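PDB 6D97: aldehyde dehydrogenase 12 from Zea mays, which catalyses the NAD+-dependent oxidation of L-glutamate gamma-semialdehyde to glutamate, the last step of proline breakdown in plants. Local coordinates for residues 61-66 against 403-408; 70-75 against 135-140; 165-170 against 212-217; 108-113 against 208-213. All coordinates share one frame; numbering follows the deposited sequence.

Contact 1: 61-66 against 403-408; sequences WIVDPL and KIYGAM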
loop_
_atom_site.group_PDB
_atom_site.type_symbol
_atom_site.label_atom_id
_atom_site.label_comp_id
_atom_site.label_asym_id
_atom_site.label_seq_id
_atom_site.Cartn_x
_atom_site.Cartn_y
_atom_site.Cartn_z
ATOM N N TRP A 61 19.338 40.986 20.044
ATOM C CA TRP A 61 19.986 40.200 21.086
ATOM C C TRP A 61 18.992 39.256 21.748
ATOM O O TRP A 61 17.892 39.667 22.136
ATOM C CB TRP A 61 20.625 41.105 22.142
ATOM C CG TRP A 61 21.944 41.702 21.728
ATOM C CD1 TRP A 61 22.177 42.994 21.360
ATOM C CD2 TRP A 61 23.208 41.028 21.641
ATOM N NE1 TRP A 61 23.506 43.169 21.055
ATOM C CE2 TRP A 61 24.161 41.978 21.217
ATOM C CE3 TRP A 61 23.627 39.716 21.886
ATOM C CZ2 TRP A 61 25.507 41.657 21.028
ATOM C CZ3 TRP A 61 24.966 39.400 21.696
ATOM C CH2 TRP A 61 25.889 40.368 21.273
ATOM N N ILE A 62 19.387 37.994 21.868
ATOM C CA ILE A 62 18.673 36.997 22.652
ATOM C C ILE A 62 19.350 36.909 24.012
ATOM O O ILE A 62 20.585 36.878 24.094
ATOM C CB ILE A 62 18.676 35.627 21.949
ATOM C CG1 ILE A 62 18.068 35.738 20.547
ATOM C CG2 ILE A 62 17.962 34.584 22.798
ATOM C CD1 ILE A 62 16.655 36.274 20.528
ATOM N N VAL A 63 18.557 36.880 25.075
ATOM C CA VAL A 63 19.122 36.780 26.416
ATOM C C VAL A 63 19.170 35.320 26.840
ATOM O O VAL A 63 18.340 34.495 26.441
ATOM C CB VAL A 63 18.345 37.633 27.442
ATOM C CG1 VAL A 63 18.554 39.116 27.166
ATOM C CG2 VAL A 63 16.871 37.266 27.450
ATOM N N ASP A 64 20.176 35.005 27.648
ATOM C CA ASP A 64 20.318 33.679 28.240
ATOM C C ASP A 64 19.151 33.435 29.188
ATOM O O ASP A 64 18.974 34.198 30.147
ATOM C CB ASP A 64 21.657 33.577 28.977
ATOM C CG ASP A 64 21.952 32.174 29.508
ATOM O OD1 ASP A 64 21.015 31.423 29.850
ATOM O OD2 ASP A 64 23.149 31.826 29.595
ATOM N N PRO A 65 18.342 32.394 28.971
ATOM C CA PRO A 65 17.177 32.172 29.844
ATOM C C PRO A 65 17.534 31.910 31.295
ATOM O O PRO A 65 16.637 31.979 32.145
ATOM C CB PRO A 65 16.494 30.948 29.219
ATOM C CG PRO A 65 17.018 30.886 27.817
ATOM C CD PRO A 65 18.426 31.388 27.900
ATOM N N LEU A 66 18.792 31.605 31.607
ATOM C CA LEU A 66 19.184 31.305 32.978
ATOM C C LEU A 66 19.719 32.514 33.728
ATOM O O LEU A 66 19.732 32.494 34.965
ATOM C CB LEU A 66 20.243 30.197 33.009
ATOM C CG LEU A 66 19.818 28.751 32.742
ATOM C CD1 LEU A 66 21.005 27.817 32.913
ATOM C CD2 LEU A 66 18.693 28.342 33.673
ATOM N N LYS A 403 12.795 38.153 34.144
ATOM C CA LYS A 403 11.370 38.115 34.451
ATOM C C LYS A 403 10.498 37.927 33.215
ATOM O O LYS A 403 9.311 37.619 33.363
ATOM C CB LYS A 403 10.962 39.384 35.201
ATOM C CG LYS A 403 11.574 39.498 36.594
ATOM C CD LYS A 403 11.049 38.416 37.529
ATOM C CE LYS A 403 9.745 38.834 38.190
ATOM N NZ LYS A 403 9.006 37.666 38.750
ATOM N N ILE A 404 11.047 38.096 32.008
ATOM C CA ILE A 404 10.271 37.791 30.810
ATOM C C ILE A 404 9.925 36.312 30.744
ATOM O O ILE A 404 8.972 35.929 30.058
ATOM C CB ILE A 404 11.012 38.211 29.519
ATOM C CG1 ILE A 404 12.451 37.686 29.515
ATOM C CG2 ILE A 404 10.939 39.721 29.309
ATOM C CD1 ILE A 404 13.075 37.637 28.130
ATOM N N TYR A 405 10.682 35.468 31.436
ATOM C CA TYR A 405 10.473 34.030 31.430
ATOM C C TYR A 405 9.936 33.584 32.782
ATOM O O TYR A 405 10.326 34.121 33.825
ATOM C CB TYR A 405 11.773 33.292 31.110
ATOM C CG TYR A 405 12.342 33.640 29.752
ATOM C CD1 TYR A 405 11.504 33.955 28.686
ATOM C CD2 TYR A 405 13.715 33.665 29.536
ATOM C CE1 TYR A 405 12.015 34.272 27.442
ATOM C CE2 TYR A 405 14.235 33.989 28.296
ATOM C CZ TYR A 405 13.378 34.290 27.255
ATOM O OH TYR A 405 13.890 34.608 26.023
ATOM N N GLY A 406 9.036 32.610 32.758
ATOM C CA GLY A 406 8.492 32.089 33.989
ATOM C C GLY A 406 9.455 31.162 34.701
ATOM O O GLY A 406 10.369 30.590 34.108
ATOM N N ALA A 407 9.237 31.019 36.009
ATOM C CA ALA A 407 10.072 30.157 36.851
ATOM C C ALA A 407 9.176 29.629 37.972
ATOM O O ALA A 407 9.092 30.218 39.052
ATOM C CB ALA A 407 11.281 30.902 37.398
ATOM N N MET A 408 8.518 28.508 37.697
ATOM C CA MET A 408 7.495 27.956 38.572
ATOM C C MET A 408 7.852 26.538 38.990
ATOM O O MET A 408 8.430 25.772 38.213
ATOM C CB MET A 408 6.129 27.950 37.877
ATOM C CG MET A 408 5.413 29.288 37.882
ATOM S SD MET A 408 4.783 29.720 39.514
ATOM C CE MET A 408 3.680 28.343 39.827
HETATM O O HOH W 1 16.137 33.511 25.323
#
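Val63 and Pro65, where the edge strand 60-63 of a small mixed sheet gives way to a turn, meet Ile404 and Tyr405 in the loop joining strands 388-391 and 411-414. The contact spans two regions far apart in sequence, probably the coenzyme-binding and catalytic parts of the aldehyde dehydrogenase fold. Tyr405 does most of the work. Its CG lies anti to its own carbonyl carbon (chi1 -61°), which sends the ring across the start of the turn. Pro65 comes to the ring at its edge, near the plane, with CA 3.8 Å from Tyr405 CD2, and its CB follows at 3.9 Å from Tyr405 CE2. Further out, Val63 CG2 and Ile404 CD1 meet tip to tip at 3.9 Å. That same Ile404 methyl also leans over one face of its neighbour's ring, 3.5 Å above the Tyr405 plane and offset toward the rim. The polar link is indirect. A water donates to Val63 O at 2.7 Å and lies 2.6 Å from Tyr405 OH, joining the phenol to the last backbone carbonyl of the strand. Replacing Tyr405 by alanine would probably leave this water without its second mate and open a gap beside Pro65. The turn has its own brace, an Asx turn in which Leu66 N donates to Asp64 OD1 over 2.8 Å at a nearly straight 167°. With no direct hydrogen bond between the two segments, the chemistry implies an apolar seam, buried around Pro65 and Tyr405 and exposed at Ile404, bridged by a single water.

Contact 2: 70-75 against 135-140; sequences KFIKVA and QRVSPK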
loop_
_atom_site.group_PDB
_atom_site.type_symbol
_atom_site.label_atom_id
_atom_site.label_comp_id
_atom_site.label_asym_id
_atom_site.label_seq_id
_atom_site.Cartn_x
_atom_site.Cartn_y
_atom_site.Cartn_z
ATOM N N LYS A 70 23.041 39.001 27.414
ATOM C CA LYS A 70 22.978 39.074 25.958
ATOM C C LYS A 70 24.035 38.149 25.369
ATOM O O LYS A 70 25.174 38.575 25.155
ATOM C CB LYS A 70 23.208 40.507 25.466
ATOM C CG LYS A 70 22.068 41.484 25.725
ATOM C CD LYS A 70 22.448 42.896 25.270
ATOM C CE LYS A 70 21.270 43.861 25.354
ATOM N NZ LYS A 70 21.604 45.228 24.849
ATOM N N PHE A 71 23.689 36.888 25.103
ATOM C CA PHE A 71 24.699 35.919 24.698
ATOM C C PHE A 71 24.585 35.437 23.255
ATOM O O PHE A 71 25.490 34.739 22.788
ATOM C CB PHE A 71 24.706 34.717 25.667
ATOM C CG PHE A 71 23.574 33.726 25.483
ATOM C CD1 PHE A 71 22.305 34.107 25.065
ATOM C CD2 PHE A 71 23.796 32.389 25.783
ATOM C CE1 PHE A 71 21.297 33.164 24.922
ATOM C CE2 PHE A 71 22.797 31.449 25.652
ATOM C CZ PHE A 71 21.546 31.834 25.221
ATOM N N ILE A 72 23.530 35.801 22.527
ATOM C CA ILE A 72 23.403 35.461 21.110
ATOM C C ILE A 72 22.794 36.647 20.373
ATOM O O ILE A 72 21.725 37.133 20.755
ATOM C CB ILE A 72 22.532 34.208 20.877
ATOM C CG1 ILE A 72 23.156 32.967 21.523
ATOM C CG2 ILE A 72 22.323 33.975 19.385
ATOM C CD1 ILE A 72 22.233 31.769 21.564
ATOM N N LYS A 73 23.457 37.105 19.312
ATOM C CA LYS A 73 22.871 38.104 18.429
ATOM C C LYS A 73 22.409 37.435 17.140
ATOM O O LYS A 73 23.105 36.581 16.584
ATOM C CB LYS A 73 23.845 39.251 18.128
ATOM C CG LYS A 73 25.140 38.884 17.432
ATOM C CD LYS A 73 25.948 40.156 17.151
ATOM C CE LYS A 73 27.217 39.882 16.351
ATOM N NZ LYS A 73 27.875 41.151 15.912
ATOM N N VAL A 74 21.215 37.811 16.688
ATOM C CA VAL A 74 20.542 37.166 15.568
ATOM C C VAL A 74 20.334 38.198 14.469
ATOM O O VAL A 74 19.859 39.308 14.735
ATOM C CB VAL A 74 19.203 36.544 16.007
ATOM C CG1 VAL A 74 18.490 35.914 14.829
ATOM C CG2 VAL A 74 19.439 35.515 17.108
ATOM N N ALA A 75 20.691 37.833 13.237
ATOM C CA ALA A 75 20.598 38.743 12.096
ATOM C C ALA A 75 19.160 38.765 11.575
ATOM O O ALA A 75 18.831 38.224 10.517
ATOM C CB ALA A 75 21.578 38.332 11.007
ATOM N N GLN A 135 20.163 22.923 25.031
ATOM C CA GLN A 135 19.963 23.286 26.430
ATOM C C GLN A 135 20.146 24.775 26.675
ATOM O O GLN A 135 19.437 25.357 27.501
ATOM C CB GLN A 135 20.934 22.511 27.317
ATOM C CG GLN A 135 20.470 21.147 27.748
ATOM C CD GLN A 135 21.361 20.561 28.820
ATOM O OE1 GLN A 135 22.508 20.203 28.565
ATOM N NE2 GLN A 135 20.839 20.468 30.035
ATOM N N ARG A 136 21.097 25.407 25.987
ATOM C CA ARG A 136 21.385 26.808 26.276
ATOM C C ARG A 136 20.266 27.733 25.820
ATOM O O ARG A 136 20.031 28.769 26.442
ATOM C CB ARG A 136 22.710 27.227 25.636
ATOM C CG ARG A 136 23.967 26.520 26.151
ATOM C CD ARG A 136 24.195 26.725 27.643
ATOM N NE ARG A 136 24.157 28.132 28.030
ATOM C CZ ARG A 136 25.190 28.965 27.960
ATOM N NH1 ARG A 136 26.364 28.544 27.515
ATOM N NH2 ARG A 136 25.047 30.226 28.334
ATOM N N VAL A 137 19.567 27.390 24.746
ATOM C CA VAL A 137 18.562 28.274 24.171
ATOM C C VAL A 137 17.145 27.851 24.538
ATOM O O VAL A 137 16.287 28.706 24.755
ATOM C CB VAL A 137 18.741 28.375 22.641
ATOM C CG1 VAL A 137 20.036 29.072 22.328
ATOM C CG2 VAL A 137 18.720 26.996 22.001
ATOM N N SER A 138 16.875 26.552 24.596
ATOM C CA SER A 138 15.575 26.020 24.999
ATOM C C SER A 138 15.804 25.136 26.217
ATOM O O SER A 138 15.895 23.907 26.091
ATOM C CB SER A 138 14.898 25.252 23.865
ATOM O OG SER A 138 13.627 24.773 24.263
ATOM N N PRO A 139 15.889 25.730 27.409
ATOM C CA PRO A 139 16.368 24.998 28.591
ATOM C C PRO A 139 15.524 23.774 28.913
ATOM O O PRO A 139 14.299 23.848 29.042
ATOM C CB PRO A 139 16.291 26.050 29.705
ATOM C CG PRO A 139 16.422 27.353 28.978
ATOM C CD PRO A 139 15.677 27.158 27.694
ATOM N N LYS A 140 16.208 22.640 29.029
ATOM C CA LYS A 140 15.622 21.352 29.364
ATOM C C LYS A 140 16.768 20.471 29.838
ATOM O O LYS A 140 17.941 20.812 29.671
ATOM C CB LYS A 140 14.896 20.740 28.164
ATOM C CG LYS A 140 15.804 20.502 26.972
ATOM C CD LYS A 140 15.049 19.898 25.800
ATOM C CE LYS A 140 14.222 20.944 25.064
ATOM N NZ LYS A 140 13.561 20.390 23.847
#
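A strand-to-helix packing, made by Phe71 and Ile72 on Arg136 and Val137, joins strand 70-74 to the last turn of helix 124-137. It is built on a classic beta bulge: Phe71 and Ile72 together face Ile62 of the adjacent strand, and as a result these successive residues both direct their side chains at the helix. The Phe71 ring, placed with CG between its backbone N and carbonyl carbon (chi1 76°), runs obliquely past Arg136, its plane 39° from that of the guanidinium. Arg136 NH2 comes within 3.6 Å of Phe71 CD2, while Phe71 CZ sits 3.6 Å from the backbone Arg136 O. The arginine chain bends twice to reach this place, where NH2 forms a salt bridge with Asp64 and NH1 bonds to the carbonyls of Pro34 and Val37. A serine in place of Phe71 is likely to leave a gap between bulge and helix and take away the ring that Arg136 NH2 packs against. Beside the ring, Ile72 crosses Val137 at about a right angle, its CD1 3.6 Å from Val137 CG1. Ile229 of helix 229-240 touches both aliphatic residues and closes the cluster. Beyond the helix end, the chain is tied back on itself by Gln135 NE2, which donates to Lys140 O over 2.9 Å, in the carbonyl plane.

Contact 3: 165-170 against 212-217; sequences RFLARS and ALYMGN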
loop_
_atom_site.group_PDB
_atom_site.type_symbol
_atom_site.label_atom_id
_atom_site.label_comp_id
_atom_site.label_asym_id
_atom_site.label_seq_id
_atom_site.Cartn_x
_atom_site.Cartn_y
_atom_site.Cartn_z
ATOM N N ARG A 165 14.112 8.088 -2.705
ATOM C CA ARG A 165 13.575 7.595 -3.965
ATOM C C ARG A 165 12.247 6.871 -3.752
ATOM O O ARG A 165 11.273 7.101 -4.474
ATOM C CB ARG A 165 14.621 6.675 -4.608
ATOM C CG ARG A 165 14.326 6.213 -6.021
ATOM C CD ARG A 165 14.744 4.756 -6.226
ATOM N NE ARG A 165 16.186 4.522 -6.206
ATOM C CZ ARG A 165 16.953 4.497 -7.289
ATOM N NH1 ARG A 165 16.416 4.710 -8.483
ATOM N NH2 ARG A 165 18.255 4.265 -7.177
ATOM N N PHE A 166 12.185 6.016 -2.725
ATOM C CA PHE A 166 10.975 5.252 -2.446
ATOM C C PHE A 166 9.816 6.128 -1.986
ATOM O O PHE A 166 8.660 5.707 -2.102
ATOM C CB PHE A 166 11.260 4.181 -1.394
ATOM C CG PHE A 166 12.094 3.037 -1.897
ATOM C CD1 PHE A 166 12.260 2.818 -3.255
ATOM C CD2 PHE A 166 12.700 2.167 -1.002
ATOM C CE1 PHE A 166 13.022 1.757 -3.711
ATOM C CE2 PHE A 166 13.465 1.108 -1.449
ATOM C CZ PHE A 166 13.628 0.902 -2.807
ATOM N N LEU A 167 10.091 7.323 -1.453
ATOM C CA LEU A 167 9.008 8.245 -1.125
ATOM C C LEU A 167 8.257 8.680 -2.376
ATOM O O LEU A 167 7.063 8.991 -2.307
ATOM C CB LEU A 167 9.551 9.471 -0.384
ATOM C CG LEU A 167 10.024 9.306 1.060
ATOM C CD1 LEU A 167 10.634 10.605 1.567
ATOM C CD2 LEU A 167 8.854 8.883 1.940
ATOM N N ALA A 168 8.938 8.707 -3.521
ATOM C CA ALA A 168 8.331 9.050 -4.800
ATOM C C ALA A 168 7.747 7.838 -5.517
ATOM O O ALA A 168 7.505 7.903 -6.729
ATOM C CB ALA A 168 9.349 9.749 -5.700
ATOM N N ARG A 169 7.541 6.732 -4.803
ATOM C CA ARG A 169 6.802 5.602 -5.345
ATOM C C ARG A 169 5.444 6.065 -5.858
ATOM O O ARG A 169 4.776 6.892 -5.234
ATOM C CB ARG A 169 6.640 4.536 -4.257
ATOM C CG ARG A 169 5.826 3.300 -4.599
ATOM C CD ARG A 169 5.660 2.474 -3.327
ATOM N NE ARG A 169 4.933 1.222 -3.519
ATOM C CZ ARG A 169 5.476 0.015 -3.397
ATOM N NH1 ARG A 169 6.758 -0.106 -3.084
ATOM N NH2 ARG A 169 4.736 -1.073 -3.582
ATOM N N SER A 170 5.061 5.555 -7.023
ATOM C CA SER A 170 3.775 5.842 -7.638
ATOM C C SER A 170 3.019 4.538 -7.851
ATOM O O SER A 170 3.589 3.447 -7.785
ATOM C CB SER A 170 3.958 6.582 -8.969
ATOM O OG SER A 170 4.696 5.808 -9.900
ATOM N N ALA A 212 10.484 18.330 3.176
ATOM C CA ALA A 212 10.239 19.231 2.057
ATOM C C ALA A 212 11.242 18.995 0.934
ATOM O O ALA A 212 10.866 18.906 -0.241
ATOM C CB ALA A 212 10.291 20.684 2.530
ATOM N N LEU A 213 12.528 18.878 1.281
ATOM C CA LEU A 213 13.548 18.666 0.261
ATOM C C LEU A 213 13.384 17.315 -0.422
ATOM O O LEU A 213 13.559 17.206 -1.643
ATOM C CB LEU A 213 14.942 18.783 0.876
ATOM C CG LEU A 213 15.391 20.194 1.255
ATOM C CD1 LEU A 213 16.661 20.146 2.100
ATOM C CD2 LEU A 213 15.605 21.025 0.007
ATOM N N TYR A 214 13.043 16.275 0.348
ATOM C CA TYR A 214 12.918 14.933 -0.215
ATOM C C TYR A 214 11.933 14.902 -1.378
ATOM O O TYR A 214 12.207 14.294 -2.419
ATOM C CB TYR A 214 12.467 13.939 0.857
ATOM C CG TYR A 214 13.466 13.639 1.951
ATOM C CD1 TYR A 214 14.829 13.826 1.752
ATOM C CD2 TYR A 214 13.041 13.156 3.185
ATOM C CE1 TYR A 214 15.741 13.545 2.754
ATOM C CE2 TYR A 214 13.939 12.877 4.194
ATOM C CZ TYR A 214 15.289 13.069 3.976
ATOM O OH TYR A 214 16.184 12.786 4.984
ATOM N N MET A 215 10.777 15.546 -1.215
ATOM C CA MET A 215 9.724 15.453 -2.219
ATOM C C MET A 215 9.950 16.377 -3.406
ATOM O O MET A 215 9.173 16.320 -4.366
ATOM C CB MET A 215 8.364 15.751 -1.587
ATOM C CG MET A 215 8.026 14.844 -0.415
ATOM S SD MET A 215 8.306 13.097 -0.777
ATOM C CE MET A 215 7.103 12.813 -2.074
ATOM N N GLY A 216 10.974 17.216 -3.367
ATOM C CA GLY A 216 11.313 18.074 -4.475
ATOM C C GLY A 216 10.981 19.547 -4.310
ATOM O O GLY A 216 10.979 20.273 -5.314
ATOM N N ASN A 217 10.703 20.008 -3.096
ATOM C CA ASN A 217 10.407 21.412 -2.863
ATOM C C ASN A 217 11.690 22.195 -2.597
ATOM O O ASN A 217 12.749 21.628 -2.314
ATOM C CB ASN A 217 9.447 21.572 -1.682
ATOM C CG ASN A 217 8.191 20.734 -1.829
ATOM O OD1 ASN A 217 7.273 21.099 -2.561
ATOM N ND2 ASN A 217 8.145 19.606 -1.129
#
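Ala212 O is gripped by two donors from one residue: Asn217 ND2 reaches it over 2.9 Å in the carbonyl plane, on a lone pair, and Asn217 N over 3.1 Å. The backbone bond belongs to the Schellman motif that ends helix 203-214, the helix of a beta-alpha-beta crossover between strands 191-196 and 218-223 of the Rossmann-type sheet, and the side-chain amide adds a second hold on the same carbonyl. Gly216 N completes the motif by bonding Leu213 O at 3.1 Å. At the positive phi of Gly216 (106°) a side chain would collide with the carbonyl O of Met215, which is reason enough for a glycine. The asparagine is further fixed by Trp524 O at ND2 and by the backbone N of Tyr189 and Gly190 at OD1, and this buried amide therefore pins the helix end to its surroundings.

The residues just before the glycine meet segment 165-170, at the end of the short, weakly bonded helix 163-167, through Leu167. This segment borders two other subunits: Ser170 pairs in an antiparallel ladder with a strand of the second subunit, and Arg169 makes a salt bridge to Glu518 of the third subunit. Leu167 CD1 lies obliquely to the Tyr214 ring, 3.9 Å from Tyr214 CD2 and equally near the CB of that residue. The phenol's hydroxyl turns elsewhere, to a hydrogen bond with Ser114. Bends at its second and third torsions (chi3 -64°) fold Met215 onto Leu167. Its SD rests 3.9 Å from Leu167 CB, and its terminal CE packs 3.8 Å from the backbone Leu167 O.

Contact 4: 108-113 against 208-213; sequences LMYGDI and QLMGAL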
loop_
_atom_site.group_PDB
_atom_site.type_symbol
_atom_site.label_atom_id
_atom_site.label_comp_id
_atom_site.label_asym_id
_atom_site.label_seq_id
_atom_site.Cartn_x
_atom_site.Cartn_y
_atom_site.Cartn_z
ATOM N N LEU A 108 18.326 10.258 -5.115
ATOM C CA LEU A 108 19.479 9.492 -4.654
ATOM C C LEU A 108 20.445 10.363 -3.866
ATOM O O LEU A 108 21.032 9.906 -2.877
ATOM C CB LEU A 108 20.191 8.854 -5.844
ATOM C CG LEU A 108 19.283 7.931 -6.649
ATOM C CD1 LEU A 108 20.070 7.152 -7.698
ATOM C CD2 LEU A 108 18.554 7.010 -5.693
ATOM N N MET A 109 20.631 11.613 -4.300
ATOM C CA MET A 109 21.524 12.531 -3.601
ATOM C C MET A 109 21.075 12.746 -2.166
ATOM O O MET A 109 21.898 12.791 -1.247
ATOM C CB MET A 109 21.580 13.868 -4.339
ATOM C CG MET A 109 22.464 14.924 -3.690
ATOM S SD MET A 109 22.366 16.488 -4.586
ATOM C CE MET A 109 20.704 17.025 -4.184
ATOM N N TYR A 110 19.771 12.882 -1.953
ATOM C CA TYR A 110 19.309 13.130 -0.599
ATOM C C TYR A 110 19.332 11.863 0.239
ATOM O O TYR A 110 19.389 11.940 1.473
ATOM C CB TYR A 110 17.925 13.758 -0.629
ATOM C CG TYR A 110 18.020 15.252 -0.701
ATOM C CD1 TYR A 110 18.290 15.995 0.438
ATOM C CD2 TYR A 110 17.880 15.921 -1.903
ATOM C CE1 TYR A 110 18.396 17.361 0.388
ATOM C CE2 TYR A 110 17.980 17.288 -1.965
ATOM C CZ TYR A 110 18.239 18.004 -0.818
ATOM O OH TYR A 110 18.342 19.371 -0.885
ATOM N N GLY A 111 19.283 10.696 -0.402
ATOM C CA GLY A 111 19.629 9.479 0.309
ATOM C C GLY A 111 21.051 9.526 0.832
ATOM O O GLY A 111 21.316 9.180 1.987
ATOM N N ASP A 112 21.985 9.986 -0.009
ATOM C CA ASP A 112 23.384 10.074 0.398
ATOM C C ASP A 112 23.597 11.163 1.441
ATOM O O ASP A 112 24.334 10.959 2.413
ATOM C CB ASP A 112 24.276 10.322 -0.818
ATOM C CG ASP A 112 24.430 9.090 -1.690
ATOM O OD1 ASP A 112 24.175 7.971 -1.193
ATOM O OD2 ASP A 112 24.802 9.243 -2.873
ATOM N N ILE A 113 22.977 12.330 1.249
ATOM C CA ILE A 113 23.091 13.412 2.227
ATOM C C ILE A 113 22.595 12.947 3.588
ATOM O O ILE A 113 23.243 13.168 4.617
ATOM C CB ILE A 113 22.318 14.652 1.748
ATOM C CG1 ILE A 113 22.999 15.264 0.528
ATOM C CG2 ILE A 113 22.197 15.669 2.873
ATOM C CD1 ILE A 113 22.126 16.259 -0.198
ATOM N N GLN A 208 10.977 18.513 9.159
ATOM C CA GLN A 208 10.157 19.124 8.118
ATOM C C GLN A 208 11.021 19.654 6.980
ATOM O O GLN A 208 10.615 19.606 5.812
ATOM C CB GLN A 208 9.287 20.240 8.705
ATOM C CG GLN A 208 8.344 19.795 9.818
ATOM C CD GLN A 208 7.141 19.012 9.314
ATOM O OE1 GLN A 208 7.061 18.653 8.137
ATOM N NE2 GLN A 208 6.190 18.750 10.207
ATOM N N LEU A 209 12.215 20.165 7.302
ATOM C CA LEU A 209 13.129 20.638 6.264
ATOM C C LEU A 209 13.508 19.512 5.314
ATOM O O LEU A 209 13.423 19.664 4.089
ATOM C CB LEU A 209 14.385 21.242 6.895
ATOM C CG LEU A 209 15.525 21.560 5.928
ATOM C CD1 LEU A 209 15.120 22.711 5.020
ATOM C CD2 LEU A 209 16.797 21.890 6.690
ATOM N N MET A 210 13.925 18.365 5.863
ATOM C CA MET A 210 14.313 17.243 5.012
ATOM C C MET A 210 13.117 16.693 4.250
ATOM O O MET A 210 13.240 16.349 3.070
ATOM C CB MET A 210 14.979 16.142 5.838
ATOM C CG MET A 210 16.218 16.609 6.592
ATOM S SD MET A 210 17.442 17.412 5.529
ATOM C CE MET A 210 17.827 16.092 4.378
ATOM N N GLY A 211 11.955 16.605 4.904
ATOM C CA GLY A 211 10.758 16.152 4.213
ATOM C C GLY A 211 10.430 17.007 3.006
ATOM O O GLY A 211 10.147 16.493 1.921
ATOM N N ALA A 212 10.484 18.330 3.176
ATOM C CA ALA A 212 10.239 19.231 2.057
ATOM C C ALA A 212 11.242 18.995 0.934
ATOM O O ALA A 212 10.866 18.906 -0.241
ATOM C CB ALA A 212 10.291 20.684 2.530
ATOM N N LEU A 213 12.528 18.878 1.281
ATOM C CA LEU A 213 13.548 18.666 0.261
ATOM C C LEU A 213 13.384 17.315 -0.422
ATOM O O LEU A 213 13.559 17.206 -1.643
ATOM C CB LEU A 213 14.942 18.783 0.876
ATOM C CG LEU A 213 15.391 20.194 1.255
ATOM C CD1 LEU A 213 16.661 20.146 2.100
ATOM C CD2 LEU A 213 15.605 21.025 0.007
#
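Tyr110 of helix 105-121 reaches across to Leu213 and Met210 of helix 203-214, and Tyr110 supplies nearly half of the buried surface. The apolar contacts come first. Leu213 crosses the ring at about a right angle near its hydroxyl end, with CD1 3.7 Å from Tyr110 CE1 and CB 3.8 Å from Tyr110 CZ. One turn earlier, Met210 folds its chain at the second and third torsions (chi2 -54°) and sets CE at the edge of the ring, 4.0 Å from Tyr110 CD1. From the tyrosine's own helix, Ile113 CD1 leans over one face, 3.9 Å above the plane and toward the rim.

The polar element is the hydroxyl. Leu213 CD2 presses within 3.3 Å of Tyr110 OH, yet the oxygen is satisfied by a hydrogen bond to Asp247, which probably helps to fix the direction of the ring.

Around the pair, Leu243 touches Tyr110 from a loop. Helix 203-214 meanwhile lays Leu209 and Leu213 on Pro219 of strand 218-223, Leu209 on helix 229-240, and Gln208 and Ala212 on helix 517-524, and the contact thus fastens helix 105-121 to a helix packed against the parallel sheet that contains strand 218-223.

The four contacts form two pairs, and contacts 1 and 3 lie on opposite sides of the chain's centre. Contacts 1 and 2, with centres 10 Å apart, share a sheet: strands 60-63 and 70-74 are neighbours in it, probably joined by a hydrogen bond from Ile62 N to Ile72 O (2.7 Å). Asp64 OD2 of contact 1 also pairs with Arg136 NH2 of contact 2 at 2.8 Å. Contacts 3 and 4, centred 8 Å apart, both use helix 203-214. Centres of contacts 1 and 3 are about 40 Å apart, those of contacts 2 and 4 about 27 Å. Bound NAD lies about 10 Å from the Tyr405 side chain and 13 Å from that of Val137; the side chain of Met210 is about 12 Å from that of the NAD-binding Thr196.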